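Local coordinates for FAD-binding PCMH-type domain-containing protein (Gibberella zeae, PDB 6YJO) that binds FAD through two covalent links and probably acts as an oxidoreductase, likely on oligosaccharides, at residues P69-L74 against G114-V119; D83-G88 against T194-N199; G221-I226 against K484-L489; M351-T356 against D451-M456. One frame throughout, in Å; residues are numbered along the deposited sequence.

Contacts 1, 2 and 3 cluster together, with contact 2 touching both others; contact 3 brings in a helix of the berberine-like region. Contact 4 is far off, its centre about 37 Å from that of contact 1. Contacts 1 and 3 are buried, 2 and 4 only partly so. Contact 1 is joined by main-chain hydrogen bonds between parallel strands. Contact 2 is apolar packing that ends at a glycan. Contact 3 packs a phenylalanine ring on a helix and adds a lysine amine's hydrogen bond to a main-chain carbonyl. Contact 4 is a single antiparallel bridge at a sheet edge. Helix 78-90 ties the first three together: A84 packs on L116 and I118, and V85 on I118 and I226.

Contact 1: residues P69-L74 against G114-V119; sequences PAAIAL and GHLVIV
A71, I72 and A73 run parallel to L116, V117 and I118, each paired with its counterpart. Four main-chain hydrogen bonds join the strands. A70 N donates to H115 O at 2.8 Å, from well above the carbonyl plane. V117 N reaches A71 O at 2.9 Å along a nearly straight path (164°). V117 O accepts from A73 N. V119 N closes the ladder on A73 O at 2.9 Å. V117 thus uses both its N and its O on strand 71-73. Other residues make backbone hydrogen bonds elsewhere: I72 with I47, L74 with P45, L116 with R94 and S96, and I118 with S96. A70 O takes a weak hydrogen bond from R49 NH1. A71 O also receives a CH contact from L116 CA at 3.4 Å. H115 turns its CB away from strand 71-73; its ND1 and NE2 are hydrogen-bonded to S96 OG and E112 OE2. Side chains pack along the ladder. With chi1 at -63°, I72 CG2 lies anti to the backbone N, which brings it to V119 CG2 at 3.6 Å. L116 CD1 bends back to A71 CB at 4.0 Å. Strand 116-119 is the middle strand of a small parallel sheet in the FAD-binding domain. Helix 32-41 packs against A70 and A71. Helix 52-57 touches P69 and I72, and helix 78-90 packs on L116 and I118.

Contact 2: residues D83-G88 against T194-N199; sequences DAVKCG and TIVLTN. With NAG (2-acetamido-2-deoxy-beta-D-glucopyranose), chain B.
This is helix-on-sheet packing in the FAD-binding domain, where helix 78-90 meets strand 190-196 and the N-glycosylated turn that follows. V85 does most of the work. Its CG1 faces two neighbouring main-chain carbonyls, 3.4 Å from T198 O and 3.5 Å from L197 O. V85 CB also lies 4.1 Å from V196 CG1, and the two valine side chains pass alongside one another, pointing opposite ways. M494 and I226 also touch V85. One residue on, the link is looser: K86 CG is 4.1 Å from N199 O. The side chain of N199 leads away from the helix to the sugar. Its ND2 is covalently bonded to NAG C1 at 1.4 Å, and its OD1 accepts from T201 N, which ties the amide to the turn. L197 CD1 lies 3.7 Å from NAG C5. T201 OG1 is hydrogen-bonded to the sugar. On the helix, C87 is held to C38 by a disulfide. N199 and T201 fit the Asn-X-Thr sequon, here in the turn of the beta hairpin formed by strands 190-196 and 202-206.

Contact 3: residues G221-I226 against K484-L489; sequences GSSFGI and KLKAEL. With FAD (flavin-adenine dinucleotide), chain C; NAG (2-acetamido-2-deoxy-beta-D-glucopyranose), chain B.
The ring of F224 meets helix 479-489 through its CD2 and CE2 atoms. At the ring edge, near its plane, K486 N lies 3.5 Å from F224 CE2. L485 CG approaches obliquely, 3.6 Å from F224 CE2. L489 CD1 also comes in obliquely, 4.2 Å from F224 CD2. The side chains of F224 and L485 run roughly perpendicular. A216 of helix 211-220 touches both of them. Beside the ring, K486 folds back with a bend at chi2 (81°), which turns its amine toward the loop. K486 NZ donates to S223 O at 2.8 Å, coming in the plane of the carbonyl, at a lone pair. The same amine makes salt bridges to D490 and D493, so the buried charge is probably well balanced. S223 OG bonds instead to I501 N. A water donates to F224 O, and more weakly to L489 O, bridging the two segments. The other side of the loop faces the cofactor. There G225 O lies 3.3 Å from FAD C2A, and S222 CB is 3.5 Å from FAD O3B. The loop that lines the adenosine end of the FAD pocket is thus backed by a helix of the berberine-like C-terminal region.

Contact 4: residues M351-T356 against D451-M456; sequences MTKALT and DGDWGM
M351 and G455 form a single antiparallel bridge, a hydrogen-bonded pair. It adds a loop to strand 346-352, an edge strand of the seven-stranded antiparallel sheet. The bridge is the tight part of the contact. M351 N donates to G455 O at 2.8 Å, and G455 N returns to M351 O at 3.2 Å. Both donors stand well above the carbonyl planes, by 54° and 48°, so neither bond follows a lone pair. With chi1 at -64°, M351 CG stands anti to the carbonyl carbon and packs 3.6 Å from M456 C. The rest of the chain bends away from the loop. There it touches L418, F387 and H412. It also comes near Y457, which binds FAD. W454 sets its CB 4.1 Å from M351 O, but its ring leads away to a cation-pi contact with R473. T352 turns from the loop and bonds through OG1 to W419 NE1. Beyond T352 the contact opens toward solvent. K353 and D453 are both partly exposed, and their side chains lie crosswise. K353 CG lies 3.7 Å from D453 O, so the aliphatic part of the lysine rests against the loop backbone. D414 is a long, weak ion partner of K353. The charged ends of K353 and D453 do not meet: K353 NZ stays 5.3 Å from D453 OD1.

Contact 1: residues P69-L74 against G114-V119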
# COMPACT_ATOMS: atom_id res chain seq x y z
N PRO A 69 13.19 -14.06 12.78
CA PRO A 69 14.20 -13.12 13.28
C PRO A 69 15.36 -13.72 14.05
O PRO A 69 15.25 -14.80 14.65
CB PRO A 69 13.37 -12.21 14.20
CG PRO A 69 11.88 -12.48 13.81
CD PRO A 69 11.92 -13.36 12.60
N ALA A 70 16.49 -13.01 14.05
CA ALA A 70 17.54 -13.24 15.04
C ALA A 70 17.13 -12.67 16.39
O ALA A 70 17.34 -13.31 17.42
CB ALA A 70 18.86 -12.63 14.55
N ALA A 71 16.54 -11.47 16.38
CA ALA A 71 15.85 -10.94 17.55
C ALA A 71 14.71 -10.05 17.07
O ALA A 71 14.69 -9.58 15.93
CB ALA A 71 16.79 -10.15 18.47
N ILE A 72 13.74 -9.84 17.96
CA ILE A 72 12.67 -8.88 17.78
C ILE A 72 12.82 -7.82 18.86
O ILE A 72 12.85 -8.14 20.06
CB ILE A 72 11.28 -9.53 17.87
CG1 ILE A 72 11.06 -10.56 16.76
CG2 ILE A 72 10.20 -8.45 17.81
CD1 ILE A 72 9.88 -11.47 17.03
N ALA A 73 12.91 -6.56 18.45
CA ALA A 73 12.79 -5.43 19.36
C ALA A 73 11.35 -4.94 19.37
O ALA A 73 10.63 -5.05 18.37
CB ALA A 73 13.73 -4.29 18.97
N LEU A 74 10.92 -4.41 20.51
CA LEU A 74 9.58 -3.86 20.69
C LEU A 74 9.72 -2.48 21.33
O LEU A 74 9.41 -2.29 22.51
CB LEU A 74 8.72 -4.79 21.54
CG LEU A 74 7.27 -4.35 21.76
CD1 LEU A 74 6.55 -4.12 20.43
CD2 LEU A 74 6.51 -5.38 22.59
N GLY A 114 17.11 -14.27 10.12
CA GLY A 114 18.35 -13.72 10.62
C GLY A 114 18.42 -12.22 10.64
O GLY A 114 19.52 -11.66 10.60
N HIS A 115 17.28 -11.54 10.69
CA HIS A 115 17.22 -10.09 10.85
C HIS A 115 16.92 -9.73 12.29
O HIS A 115 16.23 -10.47 12.99
CB HIS A 115 16.14 -9.47 9.96
CG HIS A 115 16.54 -9.29 8.53
ND1 HIS A 115 16.15 -8.20 7.78
CD2 HIS A 115 17.28 -10.07 7.70
CE1 HIS A 115 16.64 -8.31 6.56
NE2 HIS A 115 17.32 -9.43 6.48
N LEU A 116 17.43 -8.59 12.73
CA LEU A 116 16.82 -7.89 13.85
C LEU A 116 15.58 -7.19 13.32
O LEU A 116 15.65 -6.42 12.36
CB LEU A 116 17.79 -6.88 14.48
CG LEU A 116 17.16 -5.88 15.46
CD1 LEU A 116 16.61 -6.57 16.71
CD2 LEU A 116 18.15 -4.79 15.84
N VAL A 117 14.44 -7.47 13.93
CA VAL A 117 13.16 -6.94 13.48
C VAL A 117 12.61 -6.01 14.55
O VAL A 117 12.29 -6.45 15.66
CB VAL A 117 12.17 -8.07 13.15
CG1 VAL A 117 10.79 -7.50 12.86
CG2 VAL A 117 12.67 -8.88 11.96
N ILE A 118 12.51 -4.73 14.21
CA ILE A 118 12.11 -3.67 15.13
C ILE A 118 10.62 -3.46 14.93
O ILE A 118 10.19 -2.85 13.94
CB ILE A 118 12.92 -2.39 14.88
CG1 ILE A 118 14.42 -2.66 15.07
CG2 ILE A 118 12.46 -1.27 15.81
CD1 ILE A 118 15.32 -1.50 14.70
N VAL A 119 9.82 -3.97 15.86
CA VAL A 119 8.36 -3.89 15.78
C VAL A 119 7.92 -2.58 16.42
O VAL A 119 7.92 -2.44 17.64
CB VAL A 119 7.70 -5.09 16.46
CG1 VAL A 119 6.18 -4.90 16.54
CG2 VAL A 119 8.03 -6.39 15.72

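Contact 2: residues D83-G88 against T194-N199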
# COMPACT_ATOMS: atom_id res chain seq x y z
N ASP A 83 18.92 2.91 19.50
CA ASP A 83 19.76 1.92 20.15
C ASP A 83 19.61 0.55 19.49
O ASP A 83 20.59 -0.17 19.31
CB ASP A 83 19.44 1.83 21.64
CG ASP A 83 19.95 3.03 22.42
OD1 ASP A 83 20.68 3.87 21.83
OD2 ASP A 83 19.64 3.14 23.62
N ALA A 84 18.38 0.19 19.11
CA ALA A 84 18.17 -1.10 18.44
C ALA A 84 18.88 -1.13 17.10
O ALA A 84 19.47 -2.15 16.73
CB ALA A 84 16.67 -1.36 18.26
N VAL A 85 18.86 -0.01 16.36
CA VAL A 85 19.57 0.05 15.09
C VAL A 85 21.07 -0.01 15.32
O VAL A 85 21.80 -0.61 14.51
CB VAL A 85 19.15 1.32 14.33
CG1 VAL A 85 20.30 1.89 13.50
CG2 VAL A 85 17.95 1.02 13.43
N LYS A 86 21.57 0.59 16.41
CA LYS A 86 22.99 0.48 16.72
C LYS A 86 23.36 -0.95 17.11
O LYS A 86 24.41 -1.46 16.70
CB LYS A 86 23.37 1.46 17.82
CG LYS A 86 23.57 2.89 17.36
CD LYS A 86 23.99 3.80 18.51
CE LYS A 86 23.20 5.10 18.51
NZ LYS A 86 23.51 5.94 19.71
N CYS A 87 22.52 -1.61 17.92
CA CYS A 87 22.77 -3.01 18.24
C CYS A 87 22.71 -3.89 17.00
O CYS A 87 23.24 -5.01 17.02
CB CYS A 87 21.78 -3.52 19.29
SG CYS A 87 22.19 -3.10 21.00
N GLY A 88 22.06 -3.43 15.94
CA GLY A 88 22.06 -4.15 14.67
C GLY A 88 23.38 -3.99 13.94
O GLY A 88 23.97 -4.97 13.48
N THR A 194 10.45 11.81 11.58
CA THR A 194 11.59 11.43 12.39
C THR A 194 12.04 10.03 11.97
O THR A 194 11.24 9.09 12.00
CB THR A 194 11.21 11.46 13.88
OG1 THR A 194 10.61 12.72 14.20
CG2 THR A 194 12.44 11.24 14.75
N ILE A 195 13.29 9.91 11.53
CA ILE A 195 13.79 8.67 10.95
C ILE A 195 15.18 8.38 11.52
O ILE A 195 15.97 9.30 11.75
CB ILE A 195 13.83 8.76 9.41
CG1 ILE A 195 14.37 7.45 8.81
CG2 ILE A 195 14.68 9.94 8.95
CD1 ILE A 195 14.23 7.38 7.31
N VAL A 196 15.46 7.10 11.73
CA VAL A 196 16.74 6.65 12.25
C VAL A 196 17.54 6.04 11.10
O VAL A 196 17.14 5.02 10.53
CB VAL A 196 16.56 5.62 13.39
CG1 VAL A 196 17.90 5.18 13.95
CG2 VAL A 196 15.69 6.21 14.49
N LEU A 197 18.66 6.67 10.76
CA LEU A 197 19.51 6.16 9.70
C LEU A 197 20.33 4.97 10.21
O LEU A 197 20.41 4.70 11.41
CB LEU A 197 20.42 7.26 9.17
CG LEU A 197 19.73 8.59 8.86
CD1 LEU A 197 20.71 9.57 8.23
CD2 LEU A 197 18.51 8.38 7.98
N THR A 198 20.96 4.27 9.26
CA THR A 198 21.62 3.00 9.59
C THR A 198 22.65 3.15 10.69
O THR A 198 22.93 2.18 11.40
CB THR A 198 22.27 2.42 8.34
OG1 THR A 198 22.91 1.18 8.67
CG2 THR A 198 23.29 3.38 7.75
N ASN A 199 23.24 4.33 10.85
CA ASN A 199 24.25 4.54 11.88
C ASN A 199 23.66 4.94 13.23
O ASN A 199 24.41 5.30 14.14
CB ASN A 199 25.27 5.59 11.43
CG ASN A 199 24.63 6.90 10.99
OD1 ASN A 199 23.46 7.16 11.27
ND2 ASN A 199 25.41 7.73 10.31
C1 NAG B . 24.98 9.01 9.81
C2 NAG B . 25.94 10.11 10.25
C3 NAG B . 25.51 11.46 9.68
C4 NAG B . 25.26 11.38 8.18
C5 NAG B . 24.34 10.21 7.85
C6 NAG B . 24.19 9.99 6.36
C7 NAG B . 27.18 10.22 12.37
C8 NAG B . 27.08 10.28 13.86
N2 NAG B . 26.02 10.16 11.70
O3 NAG B . 26.52 12.42 9.96
O4 NAG B . 24.59 12.56 7.76
O5 NAG B . 24.88 8.99 8.40
O6 NAG B . 25.28 9.24 5.84
O7 NAG B . 28.26 10.23 11.79

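Contact 3: residues G221-I226 against K484-L489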
# COMPACT_ATOMS: atom_id res chain seq x y z
N GLY A 221 10.63 4.51 1.08
CA GLY A 221 11.34 4.78 2.32
C GLY A 221 11.68 3.55 3.14
O GLY A 221 12.46 3.67 4.08
N SER A 222 11.13 2.39 2.79
CA SER A 222 11.46 1.16 3.52
C SER A 222 12.93 0.81 3.42
O SER A 222 13.43 0.04 4.25
CB SER A 222 10.62 -0.01 2.98
OG SER A 222 10.74 -0.12 1.57
N SER A 223 13.64 1.36 2.44
CA SER A 223 15.02 0.99 2.15
C SER A 223 16.05 1.94 2.74
O SER A 223 17.25 1.73 2.54
CB SER A 223 15.22 0.91 0.64
OG SER A 223 15.21 -0.43 0.18
N PHE A 224 15.63 2.98 3.47
CA PHE A 224 16.53 4.06 3.86
C PHE A 224 16.62 4.33 5.35
O PHE A 224 17.50 5.10 5.76
CB PHE A 224 16.13 5.35 3.14
CG PHE A 224 16.29 5.29 1.66
CD1 PHE A 224 15.28 4.78 0.86
CD2 PHE A 224 17.46 5.72 1.06
CE1 PHE A 224 15.43 4.71 -0.50
CE2 PHE A 224 17.61 5.65 -0.31
CZ PHE A 224 16.59 5.15 -1.09
N GLY A 225 15.76 3.75 6.17
CA GLY A 225 15.85 3.98 7.59
C GLY A 225 14.61 3.48 8.31
O GLY A 225 13.66 2.99 7.69
N ILE A 226 14.65 3.62 9.63
CA ILE A 226 13.56 3.20 10.50
C ILE A 226 12.81 4.47 10.91
O ILE A 226 13.27 5.23 11.77
CB ILE A 226 14.06 2.42 11.72
CG1 ILE A 226 15.03 1.32 11.30
CG2 ILE A 226 12.88 1.82 12.48
CD1 ILE A 226 14.35 0.12 10.65
N LYS A 484 21.62 5.91 -5.94
CA LYS A 484 22.66 6.86 -5.53
C LYS A 484 22.48 7.24 -4.07
O LYS A 484 23.46 7.33 -3.32
CB LYS A 484 22.61 8.11 -6.41
CG LYS A 484 23.80 9.04 -6.22
CD LYS A 484 23.72 10.25 -7.14
CE LYS A 484 22.87 11.36 -6.54
NZ LYS A 484 23.46 11.92 -5.29
N LEU A 485 21.24 7.45 -3.64
CA LEU A 485 20.96 7.85 -2.27
C LEU A 485 21.13 6.68 -1.30
O LEU A 485 21.54 6.89 -0.15
CB LEU A 485 19.55 8.42 -2.18
CG LEU A 485 19.06 8.91 -0.82
CD1 LEU A 485 20.01 9.94 -0.23
CD2 LEU A 485 17.67 9.49 -0.98
N LYS A 486 20.82 5.46 -1.74
CA LYS A 486 21.04 4.29 -0.89
C LYS A 486 22.51 4.14 -0.53
O LYS A 486 22.85 3.78 0.60
CB LYS A 486 20.51 3.04 -1.59
CG LYS A 486 20.76 1.73 -0.87
CD LYS A 486 19.76 1.45 0.24
CE LYS A 486 20.09 0.14 0.94
NZ LYS A 486 19.11 -0.25 1.98
N ALA A 487 23.40 4.42 -1.49
CA ALA A 487 24.83 4.31 -1.21
C ALA A 487 25.29 5.38 -0.22
O ALA A 487 26.16 5.13 0.61
CB ALA A 487 25.63 4.41 -2.51
N GLU A 488 24.71 6.58 -0.31
CA GLU A 488 25.00 7.63 0.67
C GLU A 488 24.69 7.16 2.08
O GLU A 488 25.53 7.25 2.99
CB GLU A 488 24.18 8.88 0.36
CG GLU A 488 24.91 10.00 -0.33
CD GLU A 488 24.28 11.36 -0.02
OE1 GLU A 488 24.49 11.88 1.10
OE2 GLU A 488 23.55 11.89 -0.88
N LEU A 489 23.48 6.64 2.29
CA LEU A 489 22.89 6.49 3.62
C LEU A 489 23.01 5.08 4.18
O LEU A 489 23.28 4.92 5.37
CB LEU A 489 21.42 6.90 3.57
CG LEU A 489 21.20 8.33 3.03
CD1 LEU A 489 19.72 8.67 2.93
CD2 LEU A 489 21.94 9.35 3.89
PA FAD C . 4.72 -4.06 7.19
O1A FAD C . 4.99 -5.46 6.81
O2A FAD C . 4.89 -3.77 8.70
O5B FAD C . 5.61 -3.07 6.35
C5B FAD C . 5.71 -3.18 4.92
C4B FAD C . 6.98 -2.52 4.45
O4B FAD C . 7.17 -1.28 5.17
C3B FAD C . 8.25 -3.34 4.70
O3B FAD C . 9.20 -3.11 3.67
C2B FAD C . 8.72 -2.80 6.05
O2B FAD C . 10.11 -2.99 6.24
C1B FAD C . 8.38 -1.32 5.90
N9A FAD C . 8.20 -0.62 7.16
C8A FAD C . 7.25 -0.84 8.12
N7A FAD C . 7.35 -0.05 9.17
C5A FAD C . 8.45 0.74 8.88
C6A FAD C . 9.08 1.78 9.59
N6A FAD C . 8.68 2.22 10.78
N1A FAD C . 10.16 2.36 9.01
C2A FAD C . 10.56 1.93 7.82
N3A FAD C . 10.04 0.96 7.06
C4A FAD C . 8.98 0.40 7.65
N1 FAD C . -2.70 -0.84 -0.09
C2 FAD C . -3.34 0.16 -0.77
O2 FAD C . -2.71 0.99 -1.44
N3 FAD C . -4.72 0.26 -0.70
C4 FAD C . -5.56 -0.58 0.00
O4 FAD C . -6.78 -0.39 -0.01
C4X FAD C . -4.87 -1.64 0.71
N5 FAD C . -5.59 -2.48 1.41
C5X FAD C . -4.93 -3.48 2.09
C6 FAD C . -5.67 -4.41 2.81
C7 FAD C . -5.06 -5.42 3.54
C7M FAD C . -5.91 -6.39 4.33
C8 FAD C . -3.66 -5.56 3.49
C8M FAD C . -2.96 -6.64 4.26
C9 FAD C . -2.91 -4.65 2.75
C9A FAD C . -3.53 -3.62 2.05
N10 FAD C . -2.80 -2.68 1.30
C10 FAD C . -3.44 -1.68 0.61
C1' FAD C . -1.34 -2.79 1.19
C2' FAD C . -0.58 -1.93 2.19
O2' FAD C . -0.58 -0.57 1.77
C3' FAD C . 0.86 -2.43 2.26
O3' FAD C . 0.84 -3.82 2.56
C4' FAD C . 1.73 -1.73 3.30
O4' FAD C . 3.03 -1.47 2.76
C5' FAD C . 1.86 -2.56 4.55
O5' FAD C . 2.36 -1.73 5.62
P FAD C . 2.47 -2.29 7.08
O1P FAD C . 3.34 -1.36 7.92
O2P FAD C . 1.10 -2.57 7.60
O3P FAD C . 3.24 -3.66 6.80
C1 NAG B . 24.98 9.01 9.81
C2 NAG B . 25.94 10.11 10.25
C3 NAG B . 25.51 11.46 9.68
C4 NAG B . 25.26 11.38 8.18
C5 NAG B . 24.34 10.21 7.85
C6 NAG B . 24.19 9.99 6.36
C7 NAG B . 27.18 10.22 12.37
C8 NAG B . 27.08 10.28 13.86
N2 NAG B . 26.02 10.16 11.70
O3 NAG B . 26.52 12.42 9.96
O4 NAG B . 24.59 12.56 7.76
O5 NAG B . 24.88 8.99 8.40
O6 NAG B . 25.28 9.24 5.84
O7 NAG B . 28.26 10.23 11.79
O HOH W 1 20.52 4.83 6.64

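Contact 4: residues M351-T356 against D451-M456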
# COMPACT_ATOMS: atom_id res chain seq x y z
N MET A 351 0.26 -1.02 -12.96
CA MET A 351 0.04 0.43 -12.99
C MET A 351 0.06 0.84 -14.46
O MET A 351 1.05 1.39 -14.96
CB MET A 351 1.12 1.17 -12.16
CG MET A 351 1.08 0.85 -10.68
SD MET A 351 0.73 2.30 -9.65
CE MET A 351 -0.90 2.74 -10.24
N THR A 352 -1.05 0.59 -15.15
CA THR A 352 -1.13 0.75 -16.59
C THR A 352 -1.63 2.14 -16.97
O THR A 352 -2.24 2.85 -16.17
CB THR A 352 -2.05 -0.29 -17.23
OG1 THR A 352 -3.40 -0.07 -16.79
CG2 THR A 352 -1.63 -1.69 -16.86
N LYS A 353 -1.36 2.51 -18.22
CA LYS A 353 -2.11 3.53 -18.92
C LYS A 353 -3.36 2.91 -19.54
O LYS A 353 -3.60 1.71 -19.45
CB LYS A 353 -1.24 4.19 -19.99
CG LYS A 353 -0.02 4.90 -19.44
CD LYS A 353 0.95 5.30 -20.54
CE LYS A 353 2.07 6.17 -20.01
NZ LYS A 353 1.63 7.57 -19.74
N ALA A 354 -4.18 3.76 -20.15
CA ALA A 354 -5.33 3.31 -20.93
C ALA A 354 -4.96 2.16 -21.85
O ALA A 354 -4.10 2.30 -22.73
CB ALA A 354 -5.87 4.49 -21.75
N LEU A 355 -5.60 1.01 -21.65
CA LEU A 355 -5.40 -0.13 -22.54
C LEU A 355 -6.05 0.13 -23.90
O LEU A 355 -7.07 0.81 -24.01
CB LEU A 355 -6.00 -1.40 -21.93
CG LEU A 355 -5.14 -2.20 -20.94
CD1 LEU A 355 -4.89 -1.43 -19.65
CD2 LEU A 355 -5.80 -3.54 -20.66
N THR A 356 -5.44 -0.45 -24.94
CA THR A 356 -6.01 -0.42 -26.28
C THR A 356 -7.14 -1.43 -26.40
O THR A 356 -7.27 -2.34 -25.57
CB THR A 356 -4.93 -0.72 -27.32
OG1 THR A 356 -4.52 -2.09 -27.19
CG2 THR A 356 -3.73 0.19 -27.14
N ASP A 451 7.33 -1.61 -23.40
CA ASP A 451 7.93 -2.16 -22.19
C ASP A 451 8.03 -1.13 -21.06
O ASP A 451 8.05 -1.51 -19.89
CB ASP A 451 9.31 -2.72 -22.51
CG ASP A 451 9.92 -3.43 -21.32
OD1 ASP A 451 9.56 -4.61 -21.09
OD2 ASP A 451 10.76 -2.82 -20.62
N GLY A 452 8.08 0.15 -21.40
CA GLY A 452 8.23 1.18 -20.38
C GLY A 452 7.00 2.06 -20.20
O GLY A 452 7.11 3.18 -19.71
N ASP A 453 5.83 1.55 -20.60
CA ASP A 453 4.58 2.28 -20.45
C ASP A 453 3.76 1.81 -19.26
O ASP A 453 2.70 2.39 -18.98
CB ASP A 453 3.74 2.15 -21.72
CG ASP A 453 4.01 3.26 -22.72
OD1 ASP A 453 4.71 4.23 -22.38
OD2 ASP A 453 3.50 3.16 -23.86
N TRP A 454 4.21 0.77 -18.55
CA TRP A 454 3.46 0.21 -17.43
C TRP A 454 4.43 -0.12 -16.31
O TRP A 454 5.60 -0.45 -16.54
CB TRP A 454 2.69 -1.05 -17.84
CG TRP A 454 3.57 -2.15 -18.37
CD1 TRP A 454 4.02 -2.30 -19.64
CD2 TRP A 454 4.10 -3.25 -17.62
NE1 TRP A 454 4.80 -3.42 -19.75
CE2 TRP A 454 4.87 -4.03 -18.52
CE3 TRP A 454 4.01 -3.65 -16.29
CZ2 TRP A 454 5.53 -5.18 -18.12
CZ3 TRP A 454 4.68 -4.80 -15.90
CH2 TRP A 454 5.43 -5.55 -16.81
N GLY A 455 3.92 -0.04 -15.08
CA GLY A 455 4.71 -0.38 -13.92
C GLY A 455 3.92 -1.24 -12.95
O GLY A 455 2.92 -1.86 -13.33
N MET A 456 4.37 -1.29 -11.70
CA MET A 456 3.72 -2.06 -10.66
C MET A 456 3.74 -1.25 -9.37
O MET A 456 4.45 -0.25 -9.25
CB MET A 456 4.38 -3.43 -10.48
CG MET A 456 4.31 -4.30 -11.73
SD MET A 456 5.12 -5.90 -11.56
CE MET A 456 3.86 -6.85 -10.71